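Local coordinates for MstE (Scytonema sp. PCC 10023, PDB 6SBF), which is a class II terpene cyclase that probably folds a linear isoprenoid chain into the fused-ring scaffold of merosterol-type natural products, at residues 46-51 / 58-63; 175-180 / 194-199; 309-314 / 342-347. The protein carries 1 engineered substitution. All blocks are in the same frame, centred on the assembly; numbering follows the deposited sequence. Where two conformers were deposited one is given.

Interaction 1 of 3, residues 46-51 / 58-63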
loop_
_atom_site.group_PDB
_atom_site.type_symbol
_atom_site.label_atom_id
_atom_site.label_comp_id
_atom_site.label_asym_id
_atom_site.label_seq_id
_atom_site.Cartn_x
_atom_site.Cartn_y
_atom_site.Cartn_z
ATOM N N GLN A 46 9.680 5.378 -9.623
ATOM C CA GLN A 46 8.987 4.589 -10.639
ATOM C C GLN A 46 9.002 3.119 -10.237
ATOM O O GLN A 46 10.000 2.609 -9.770
ATOM C CB GLN A 46 9.724 4.658 -11.973
ATOM C CG GLN A 46 9.675 6.000 -12.644
ATOM C CD GLN A 46 10.407 5.944 -13.970
ATOM O OE1 GLN A 46 11.615 5.912 -13.987
ATOM N NE2 GLN A 46 9.676 5.867 -15.044
ATOM N N ASP A 47 7.887 2.431 -10.522
ATOM C CA ASP A 47 7.873 0.963 -10.321
ATOM C C ASP A 47 6.668 0.416 -11.047
ATOM O O ASP A 47 5.748 1.126 -11.350
ATOM C CB ASP A 47 7.911 0.544 -8.856
ATOM C CG ASP A 47 8.932 -0.533 -8.539
ATOM O OD1 ASP A 47 9.201 -1.373 -9.480
ATOM O OD2 ASP A 47 9.416 -0.610 -7.390
ATOM N N PHE A 48 6.703 -0.923 -11.227
ATOM C CA PHE A 48 5.715 -1.718 -11.966
ATOM C C PHE A 48 5.825 -1.438 -13.452
ATOM O O PHE A 48 6.262 -0.365 -13.872
ATOM C CB PHE A 48 4.290 -1.553 -11.449
ATOM C CG PHE A 48 4.111 -1.937 -9.993
ATOM C CD1 PHE A 48 3.873 -3.259 -9.643
ATOM C CD2 PHE A 48 4.199 -0.979 -8.984
ATOM C CE1 PHE A 48 3.748 -3.605 -8.303
ATOM C CE2 PHE A 48 4.068 -1.367 -7.661
ATOM C CZ PHE A 48 3.818 -2.672 -7.322
ATOM N N ASN A 49 5.404 -2.415 -14.255
ATOM C CA ASN A 49 5.500 -2.246 -15.716
ATOM C C ASN A 49 4.438 -3.087 -16.397
ATOM O O ASN A 49 4.327 -4.318 -16.078
ATOM C CB ASN A 49 6.889 -2.636 -16.220
ATOM C CG ASN A 49 7.176 -2.223 -17.642
ATOM O OD1 ASN A 49 6.433 -1.487 -18.272
ATOM N ND2 ASN A 49 8.234 -2.784 -18.159
ATOM N N PHE A 50 3.720 -2.449 -17.306
ATOM C CA PHE A 50 2.822 -3.146 -18.252
ATOM C C PHE A 50 3.466 -2.998 -19.619
ATOM O O PHE A 50 3.151 -2.063 -20.364
ATOM C CB PHE A 50 1.445 -2.518 -18.230
ATOM C CG PHE A 50 0.704 -2.712 -16.945
ATOM C CD1 PHE A 50 -0.082 -3.814 -16.737
ATOM C CD2 PHE A 50 0.817 -1.784 -15.923
ATOM C CE1 PHE A 50 -0.758 -3.982 -15.531
ATOM C CE2 PHE A 50 0.110 -1.907 -14.735
ATOM C CZ PHE A 50 -0.657 -3.025 -14.561
ATOM N N PRO A 51 4.413 -3.864 -19.985
ATOM C CA PRO A 51 5.165 -3.692 -21.226
ATOM C C PRO A 51 4.286 -3.653 -22.469
ATOM O O PRO A 51 3.361 -4.453 -22.575
ATOM C CB PRO A 51 6.158 -4.833 -21.245
ATOM C CG PRO A 51 5.930 -5.659 -20.058
ATOM C CD PRO A 51 4.852 -5.022 -19.226
ATOM N N ASP A 58 4.404 5.930 -12.018
ATOM C CA ASP A 58 5.189 7.036 -11.413
ATOM C C ASP A 58 4.345 7.846 -10.416
ATOM O O ASP A 58 4.723 7.841 -9.241
ATOM C CB ASP A 58 5.895 7.892 -12.479
ATOM C CG ASP A 58 5.112 8.514 -13.604
ATOM O OD1 ASP A 58 3.896 8.700 -13.520
ATOM O OD2 ASP A 58 5.761 8.885 -14.636
ATOM N N GLU A 59 3.226 8.435 -10.824
ATOM C CA GLU A 59 2.434 9.258 -9.872
ATOM C C GLU A 59 2.071 8.401 -8.671
ATOM O O GLU A 59 2.228 8.811 -7.534
ATOM C CB GLU A 59 1.168 9.798 -10.522
ATOM C CG GLU A 59 1.413 10.751 -11.666
ATOM C CD GLU A 59 0.199 11.167 -12.454
ATOM O OE1 GLU A 59 -0.914 11.242 -11.895
ATOM O OE2 GLU A 59 0.367 11.446 -13.697
ATOM N N TRP A 60 1.494 7.201 -8.915
ATOM C CA TRP A 60 1.059 6.326 -7.824
ATOM C C TRP A 60 2.252 5.905 -6.962
ATOM O O TRP A 60 2.212 5.970 -5.719
ATOM C CB TRP A 60 0.338 5.134 -8.435
ATOM C CG TRP A 60 0.156 4.005 -7.473
ATOM C CD1 TRP A 60 -0.351 4.036 -6.219
ATOM C CD2 TRP A 60 0.458 2.635 -7.719
ATOM N NE1 TRP A 60 -0.413 2.782 -5.685
ATOM C CE2 TRP A 60 0.105 1.904 -6.584
ATOM C CE3 TRP A 60 0.993 1.988 -8.828
ATOM C CZ2 TRP A 60 0.209 0.514 -6.529
ATOM C CZ3 TRP A 60 1.085 0.618 -8.760
ATOM C CH2 TRP A 60 0.739 -0.108 -7.627
ATOM N N VAL A 61 3.310 5.420 -7.573
ATOM C CA VAL A 61 4.479 4.890 -6.863
ATOM C C VAL A 61 5.088 6.017 -6.034
ATOM O O VAL A 61 5.450 5.790 -4.854
ATOM C CB VAL A 61 5.491 4.279 -7.828
ATOM C CG1 VAL A 61 6.747 3.885 -7.106
ATOM C CG2 VAL A 61 4.880 3.073 -8.501
ATOM N N THR A 62 5.164 7.218 -6.572
ATOM C CA THR A 62 5.758 8.383 -5.849
ATOM C C THR A 62 4.868 8.793 -4.676
ATOM O O THR A 62 5.412 9.081 -3.603
ATOM C CB THR A 62 6.023 9.478 -6.876
ATOM O OG1 THR A 62 7.097 9.071 -7.720
ATOM C CG2 THR A 62 6.408 10.791 -6.235
ATOM N N ALA A 63 3.574 8.824 -4.874
ATOM C CA ALA A 63 2.633 9.171 -3.777
ATOM C C ALA A 63 2.806 8.148 -2.648
ATOM O O ALA A 63 2.815 8.503 -1.441
ATOM C CB ALA A 63 1.214 9.247 -4.296
HETATM O O HOH W 1 6.727 6.212 -15.612
#

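Interaction 2 of 3, residues 175-180 / 194-199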
loop_
_atom_site.group_PDB
_atom_site.type_symbol
_atom_site.label_atom_id
_atom_site.label_comp_id
_atom_site.label_asym_id
_atom_site.label_seq_id
_atom_site.Cartn_x
_atom_site.Cartn_y
_atom_site.Cartn_z
ATOM N N ALA A 175 -16.830 -1.115 -5.706
ATOM C CA ALA A 175 -16.155 -0.815 -4.444
ATOM C C ALA A 175 -15.034 -1.815 -4.213
ATOM O O ALA A 175 -15.270 -3.038 -4.350
ATOM C CB ALA A 175 -17.125 -0.790 -3.306
ATOM N N HIS A 176 -13.886 -1.340 -3.778
ATOM C CA HIS A 176 -12.677 -2.153 -3.528
ATOM C C HIS A 176 -12.250 -1.989 -2.078
ATOM O O HIS A 176 -12.080 -0.851 -1.623
ATOM C CB HIS A 176 -11.561 -1.728 -4.466
ATOM C CG HIS A 176 -11.897 -2.009 -5.878
ATOM N ND1 HIS A 176 -11.554 -1.183 -6.936
ATOM C CD2 HIS A 176 -12.565 -3.066 -6.420
ATOM C CE1 HIS A 176 -11.991 -1.746 -8.071
ATOM N NE2 HIS A 176 -12.614 -2.925 -7.787
ATOM N N THR A 177 -12.040 -3.064 -1.347
ATOM C CA THR A 177 -11.737 -2.930 0.079
ATOM C C THR A 177 -10.336 -2.380 0.308
ATOM O O THR A 177 -10.131 -1.599 1.255
ATOM C CB THR A 177 -11.987 -4.279 0.736
ATOM O OG1 THR A 177 -13.334 -4.716 0.436
ATOM C CG2 THR A 177 -11.844 -4.215 2.232
ATOM N N CYS A 178 -9.382 -2.747 -0.520
ATOM C CA CYS A 178 -7.994 -2.281 -0.441
ATOM C C CYS A 178 -7.964 -0.738 -0.626
ATOM O O CYS A 178 -7.328 -0.022 0.147
ATOM C CB CYS A 178 -7.121 -2.981 -1.483
ATOM S SG CYS A 178 -7.808 -3.032 -3.167
ATOM N N VAL A 179 -8.653 -0.237 -1.639
ATOM C CA VAL A 179 -8.700 1.201 -1.935
ATOM C C VAL A 179 -9.499 1.896 -0.853
ATOM O O VAL A 179 -9.079 2.984 -0.370
ATOM C CB VAL A 179 -9.277 1.460 -3.315
ATOM C CG1 VAL A 179 -9.304 2.966 -3.615
ATOM C CG2 VAL A 179 -8.474 0.708 -4.349
ATOM N N SER A 180 -10.599 1.344 -0.386
ATOM C CA SER A 180 -11.405 1.934 0.685
ATOM C C SER A 180 -10.565 2.051 1.965
ATOM O O SER A 180 -10.610 3.099 2.648
ATOM C CB SER A 180 -12.650 1.086 0.915
ATOM O OG SER A 180 -13.498 1.071 -0.216
ATOM N N HIS A 194 -16.509 3.995 7.191
ATOM C CA HIS A 194 -16.455 3.141 8.389
ATOM C C HIS A 194 -17.361 1.880 8.263
ATOM O O HIS A 194 -16.912 0.787 8.583
ATOM C CB HIS A 194 -16.825 3.998 9.617
ATOM C CG HIS A 194 -17.050 3.187 10.844
ATOM N ND1 HIS A 194 -18.273 2.600 11.109
ATOM C CD2 HIS A 194 -16.187 2.801 11.831
ATOM C CE1 HIS A 194 -18.183 1.933 12.249
ATOM N NE2 HIS A 194 -16.890 2.018 12.706
ATOM N N ASP A 195 -18.620 2.066 7.959
ATOM C CA ASP A 195 -19.579 0.949 8.005
ATOM C C ASP A 195 -19.158 -0.081 6.964
ATOM O O ASP A 195 -19.247 -1.290 7.236
ATOM C CB ASP A 195 -21.000 1.446 7.862
ATOM C CG ASP A 195 -21.536 2.213 9.061
ATOM O OD1 ASP A 195 -20.805 2.396 10.053
ATOM O OD2 ASP A 195 -22.690 2.603 8.974
ATOM N N TYR A 196 -18.776 0.357 5.767
ATOM C CA TYR A 196 -18.315 -0.566 4.698
ATOM C C TYR A 196 -17.114 -1.354 5.206
ATOM O O TYR A 196 -17.043 -2.603 5.052
ATOM C CB TYR A 196 -17.957 0.226 3.444
ATOM C CG TYR A 196 -17.299 -0.616 2.394
ATOM C CD1 TYR A 196 -18.037 -1.345 1.477
ATOM C CD2 TYR A 196 -15.924 -0.706 2.352
ATOM C CE1 TYR A 196 -17.415 -2.135 0.525
ATOM C CE2 TYR A 196 -15.313 -1.498 1.401
ATOM C CZ TYR A 196 -16.053 -2.248 0.502
ATOM O OH TYR A 196 -15.401 -3.026 -0.424
ATOM N N LEU A 197 -16.161 -0.686 5.831
ATOM C CA LEU A 197 -14.988 -1.403 6.371
ATOM C C LEU A 197 -15.439 -2.385 7.468
ATOM O O LEU A 197 -14.925 -3.535 7.509
ATOM C CB LEU A 197 -13.945 -0.445 6.872
ATOM C CG LEU A 197 -13.306 0.408 5.751
ATOM C CD1 LEU A 197 -12.364 1.415 6.315
ATOM C CD2 LEU A 197 -12.560 -0.458 4.747
ATOM N N ARG A 198 -16.354 -2.027 8.328
ATOM C CA ARG A 198 -16.759 -2.989 9.359
ATOM C C ARG A 198 -17.451 -4.224 8.736
ATOM O O ARG A 198 -17.152 -5.379 9.148
ATOM C CB ARG A 198 -17.663 -2.338 10.392
ATOM C CG ARG A 198 -16.928 -1.427 11.375
ATOM C CD ARG A 198 -16.008 -2.176 12.347
ATOM N NE ARG A 198 -16.730 -3.189 13.091
ATOM C CZ ARG A 198 -17.615 -2.993 14.008
ATOM N NH1 ARG A 198 -18.334 -4.036 14.401
ATOM N NH2 ARG A 198 -17.786 -1.824 14.568
ATOM N N VAL A 199 -18.337 -4.045 7.787
ATOM C CA VAL A 199 -19.151 -5.194 7.287
ATOM C C VAL A 199 -18.324 -6.109 6.421
ATOM O O VAL A 199 -18.705 -7.280 6.258
ATOM C CB VAL A 199 -20.414 -4.710 6.595
ATOM C CG1 VAL A 199 -21.291 -3.905 7.546
ATOM C CG2 VAL A 199 -20.154 -4.099 5.261
#

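Interaction 3 of 3, residues 309-314 / 342-347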
loop_
_atom_site.group_PDB
_atom_site.type_symbol
_atom_site.label_atom_id
_atom_site.label_comp_id
_atom_site.label_asym_id
_atom_site.label_seq_id
_atom_site.Cartn_x
_atom_site.Cartn_y
_atom_site.Cartn_z
ATOM N N ALA A 309 5.900 -7.085 -3.948
ATOM C CA ALA A 309 4.641 -6.348 -3.997
ATOM C C ALA A 309 3.836 -6.808 -5.200
ATOM O O ALA A 309 3.942 -6.269 -6.263
ATOM C CB ALA A 309 4.882 -4.871 -4.001
ATOM N N TYR A 310 3.045 -7.870 -4.968
ATOM C CA TYR A 310 2.322 -8.568 -6.044
ATOM C C TYR A 310 0.988 -7.930 -6.302
ATOM O O TYR A 310 0.086 -7.992 -5.429
ATOM C CB TYR A 310 2.233 -10.067 -5.807
ATOM C CG TYR A 310 3.557 -10.779 -5.871
ATOM C CD1 TYR A 310 4.328 -10.763 -7.013
ATOM C CD2 TYR A 310 4.078 -11.461 -4.805
ATOM C CE1 TYR A 310 5.562 -11.398 -7.061
ATOM C CE2 TYR A 310 5.291 -12.110 -4.829
ATOM C CZ TYR A 310 6.056 -12.097 -5.976
ATOM O OH TYR A 310 7.258 -12.721 -5.974
ATOM N N LEU A 311 0.867 -7.322 -7.475
ATOM C CA LEU A 311 -0.295 -6.574 -7.966
ATOM C C LEU A 311 -0.996 -7.484 -8.992
ATOM O O LEU A 311 -0.370 -7.875 -10.021
ATOM C CB LEU A 311 0.178 -5.278 -8.601
ATOM C CG LEU A 311 -0.886 -4.352 -9.151
ATOM C CD1 LEU A 311 -1.698 -3.771 -8.028
ATOM C CD2 LEU A 311 -0.209 -3.257 -9.970
ATOM N N ARG A 312 -2.242 -7.761 -8.772
ATOM C CA ARG A 312 -2.973 -8.619 -9.683
ATOM C C ARG A 312 -3.872 -7.807 -10.571
ATOM O O ARG A 312 -4.353 -6.725 -10.192
ATOM C CB ARG A 312 -3.499 -9.748 -8.873
ATOM C CG ARG A 312 -4.668 -9.331 -8.102
ATOM C CD ARG A 312 -4.790 -10.514 -7.112
ATOM N NE ARG A 312 -5.852 -10.194 -6.240
ATOM C CZ ARG A 312 -6.385 -10.890 -5.157
ATOM N NH1 ARG A 312 -7.403 -10.318 -4.570
ATOM N NH2 ARG A 312 -5.962 -12.039 -4.691
ATOM N N ILE A 313 -4.056 -8.327 -11.785
ATOM C CA ILE A 313 -4.924 -7.698 -12.775
ATOM C C ILE A 313 -6.083 -8.657 -12.988
ATOM O O ILE A 313 -6.039 -9.554 -13.832
ATOM C CB ILE A 313 -4.178 -7.413 -14.064
ATOM C CG1 ILE A 313 -2.879 -6.632 -13.798
ATOM C CG2 ILE A 313 -5.167 -6.704 -14.978
ATOM C CD1 ILE A 313 -3.026 -5.322 -12.962
ATOM N N PRO A 314 -7.212 -8.498 -12.245
ATOM C CA PRO A 314 -8.364 -9.339 -12.508
ATOM C C PRO A 314 -8.943 -8.987 -13.867
ATOM O O PRO A 314 -8.740 -7.894 -14.371
ATOM C CB PRO A 314 -9.368 -8.955 -11.423
ATOM C CG PRO A 314 -8.503 -8.262 -10.350
ATOM C CD PRO A 314 -7.492 -7.519 -11.194
ATOM N N SER A 342 -3.309 -12.196 -14.543
ATOM C CA SER A 342 -1.876 -12.284 -14.189
ATOM C C SER A 342 -1.504 -11.328 -13.054
ATOM O O SER A 342 -2.319 -10.454 -12.706
ATOM C CB SER A 342 -1.025 -12.051 -15.403
ATOM O OG SER A 342 -0.826 -10.661 -15.593
ATOM N N ILE A 343 -0.334 -11.603 -12.521
ATOM C CA ILE A 343 0.250 -10.856 -11.413
ATOM C C ILE A 343 1.545 -10.242 -11.911
ATOM O O ILE A 343 2.404 -10.944 -12.468
ATOM C CB ILE A 343 0.453 -11.783 -10.212
ATOM C CG1 ILE A 343 -0.854 -12.363 -9.727
ATOM C CG2 ILE A 343 1.190 -11.090 -9.091
ATOM C CD1 ILE A 343 -0.698 -13.406 -8.620
ATOM N N ILE A 344 1.715 -8.966 -11.609
ATOM C CA ILE A 344 2.996 -8.253 -11.805
ATOM C C ILE A 344 3.608 -7.869 -10.465
ATOM O O ILE A 344 2.950 -7.941 -9.441
ATOM C CB ILE A 344 2.778 -7.077 -12.768
ATOM C CG1 ILE A 344 1.923 -5.964 -12.177
ATOM C CG2 ILE A 344 2.246 -7.579 -14.108
ATOM C CD1 ILE A 344 2.088 -4.702 -12.945
ATOM N N PHE A 345 4.850 -7.442 -10.516
ATOM C CA PHE A 345 5.540 -7.020 -9.283
ATOM C C PHE A 345 6.357 -5.753 -9.545
ATOM O O PHE A 345 6.473 -5.257 -10.667
ATOM C CB PHE A 345 6.390 -8.165 -8.709
ATOM C CG PHE A 345 7.550 -8.575 -9.567
ATOM C CD1 PHE A 345 8.808 -8.101 -9.388
ATOM C CD2 PHE A 345 7.376 -9.612 -10.491
ATOM C CE1 PHE A 345 9.869 -8.505 -10.168
ATOM C CE2 PHE A 345 8.442 -10.021 -11.277
ATOM C CZ PHE A 345 9.684 -9.484 -11.080
ATOM N N ASP A 346 6.887 -5.261 -8.452
ATOM C CA ASP A 346 7.691 -4.026 -8.433
ATOM C C ASP A 346 9.124 -4.346 -8.825
ATOM O O ASP A 346 9.972 -4.631 -7.982
ATOM C CB ASP A 346 7.613 -3.391 -7.063
ATOM C CG ASP A 346 8.011 -4.298 -5.890
ATOM O OD1 ASP A 346 7.637 -5.497 -5.842
ATOM O OD2 ASP A 346 8.671 -3.755 -4.959
ATOM N N HIS A 347 9.400 -4.336 -10.141
ATOM C CA HIS A 347 10.698 -4.787 -10.666
ATOM C C HIS A 347 11.874 -3.969 -10.118
ATOM O O HIS A 347 12.991 -4.467 -10.093
ATOM C CB HIS A 347 10.698 -4.752 -12.190
ATOM C CG HIS A 347 10.378 -3.417 -12.773
ATOM N ND1 HIS A 347 9.069 -2.863 -12.778
ATOM C CD2 HIS A 347 11.237 -2.482 -13.309
ATOM C CE1 HIS A 347 9.194 -1.623 -13.336
ATOM N NE2 HIS A 347 10.495 -1.408 -13.707
#

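Interaction 1 of 3, residues 46-51 / 58-63
A short β-hairpin that runs straight into a helix brings F48 and V61 together with W60 and D47. Strand 47-50 pairs antiparallel with strand 55-57, and helix 59-69 starts just after the hairpin. The backbones come closest where each segment begins, with Q46 CA and D58 CA 4.6 Å apart. No direct hydrogen bond links them, so carbon packing does most of the work. The F48 ring and the six-membered ring of W60 are nearly parallel, with planes at 23°. They are slid apart and barely overlap, and their centroids are 5.0 Å apart. The side chains themselves cross at about a right angle. Contact is made by the CD2-CE2 bond of F48 and the CZ3-CH2 bond of W60: F48 CD2 comes within 3.5 Å of W60 CZ3, and F48 CE2 within 3.6 Å of W60 CH2. W60 CG lies anti to its backbone N (chi1 165°), which starts the indole off toward F48. V61 fills the corner beside this pair. Its CG2 sits at the edge of the F48 ring and 3.6 Å from D47 O, while its CG1 rests 3.9 Å from D47 CB. One water joins the polar ends. It accepts from Q46 NE2 at 3.0 Å and donates weakly to D58 OD2. D58 occupies the N-cap position without a capping bond, and its carboxylate turns instead to R91 in a salt bridge. D47 OD1 receives F48 N at 3.1 Å. The same carboxylate also takes the backbone N of N348, I350 and F351. Beyond the segments, F48 and W60 both pack on L311 of strand 311-313, and W60 reaches D110 and T111 of helix 109-121.

Interaction 2 of 3, residues 175-180 / 194-199
H176 O is gripped by two donors of S180, and the S180 side chain in turn packs on Y196. S180 OG binds H176 O at 2.8 Å from above the carbonyl plane. S180 N binds the same oxygen at 2.9 Å from the opposite face. S180 OG also meets the backbone N of I147. H176 holds the N-cap position of helix 177-183, so these bonds tie down the first turn. Y196 comes across from helix 187-200 with its CG anti to the backbone N (chi1 172°). Its hydroxyl lands at this helix start, where T177 OG1 and Y196 OH share a hydrogen bond of 2.8 Å; either may be the donor. T177 OG1 stands beside its own backbone N (chi1 -54°), which turns it to the phenol. The Y196 ring is held at the two carbons next to CZ. S180 OG lies 3.5 Å from Y196 CE2, with S180 CB a little farther off. At the other ortho carbon, A175 CB approaches Y196 CE1 at 4.1 Å. L197 adds a second, smaller touch, its CD2 methyl meeting S180 CB at 4.1 Å. An alanine in place of Y196 would probably leave T177 OG1 without its phenol partner and open a gap between A175 and S180. N144 packs beside both A175 and Y196. T177 and L197 also touch helix 215-229, through T218 and T222. The H176 imidazole binds T149 OG1 and G171 O and stacks on Y210. This is packing of two consecutive helices, joined by a short connection, in the α6-α6 barrel characteristic of class II terpene cyclases.

Interaction 3 of 3, residues 309-314 / 342-347
I343 wedges its two branches between Y310 and R312 of the facing strand. Its CG2 methyl presses on Y310 CB at 3.6 Å and lies close to Y310 CD1. Its other branch, CG1, leans on R312 CB at 3.8 Å. The Y310 and I343 side chains cross at about a right angle. F345 continues this row. It lies side by side with Y310 and points the same way, so F345 CB fits against the ring atoms CD1 and CE1 of Y310, the latter at 3.7 Å. Strands 311-313 and 342-344 are antiparallel, with axes at 147°, and belong to a three-stranded mixed sheet in which 342-344 is the middle strand. L311 and I344 form a hydrogen-bonded pair: L311 N to I344 O is 2.9 Å, and I344 N to L311 O is 2.8 Å. R312 and I343 are the non-hydrogen-bonded pair beside it. On the face of L311 and I344 the two side chains lie alongside each other, and L311 CD2 touches I344 CD1 at 4.0 Å. I344 CG1 stands between its backbone N and carbonyl carbon (chi1 69°), which also brings it against L311 CB. F50 of strand 47-50 packs on I344 and I313. Past the strand, D346 centres an inverse gamma turn and sends its carboxylate back to A309. A309 N binds D346 OD1 at 3.0 Å from above the carboxylate plane, while A309 CB nestles against the same oxygen at 3.4 Å. D346 OD2 goes to T352. Y310 OH reaches H260, and the R312 guanidinium extends to N322 and Y210 O.

All three contacts are mainly buried, and none is a surface patch. Interactions 1 and 3 are neighbours, with centres about 12 Å apart. They touch directly: F48 packs on A309, and the D47 carboxylate lies against the D346-H347 turn. Interaction 2 stands apart, its nearest atoms about 8 Å from interaction 1 and about 7 Å from interaction 3. Their chemistry follows their elements. Strand against helix in interaction 1 relies on rings, a valine and one bridging water. Helix against helix in interaction 2 centres on a single phenol. Strand against strand in interaction 3 adds backbone hydrogen bonds to branched aliphatic packing.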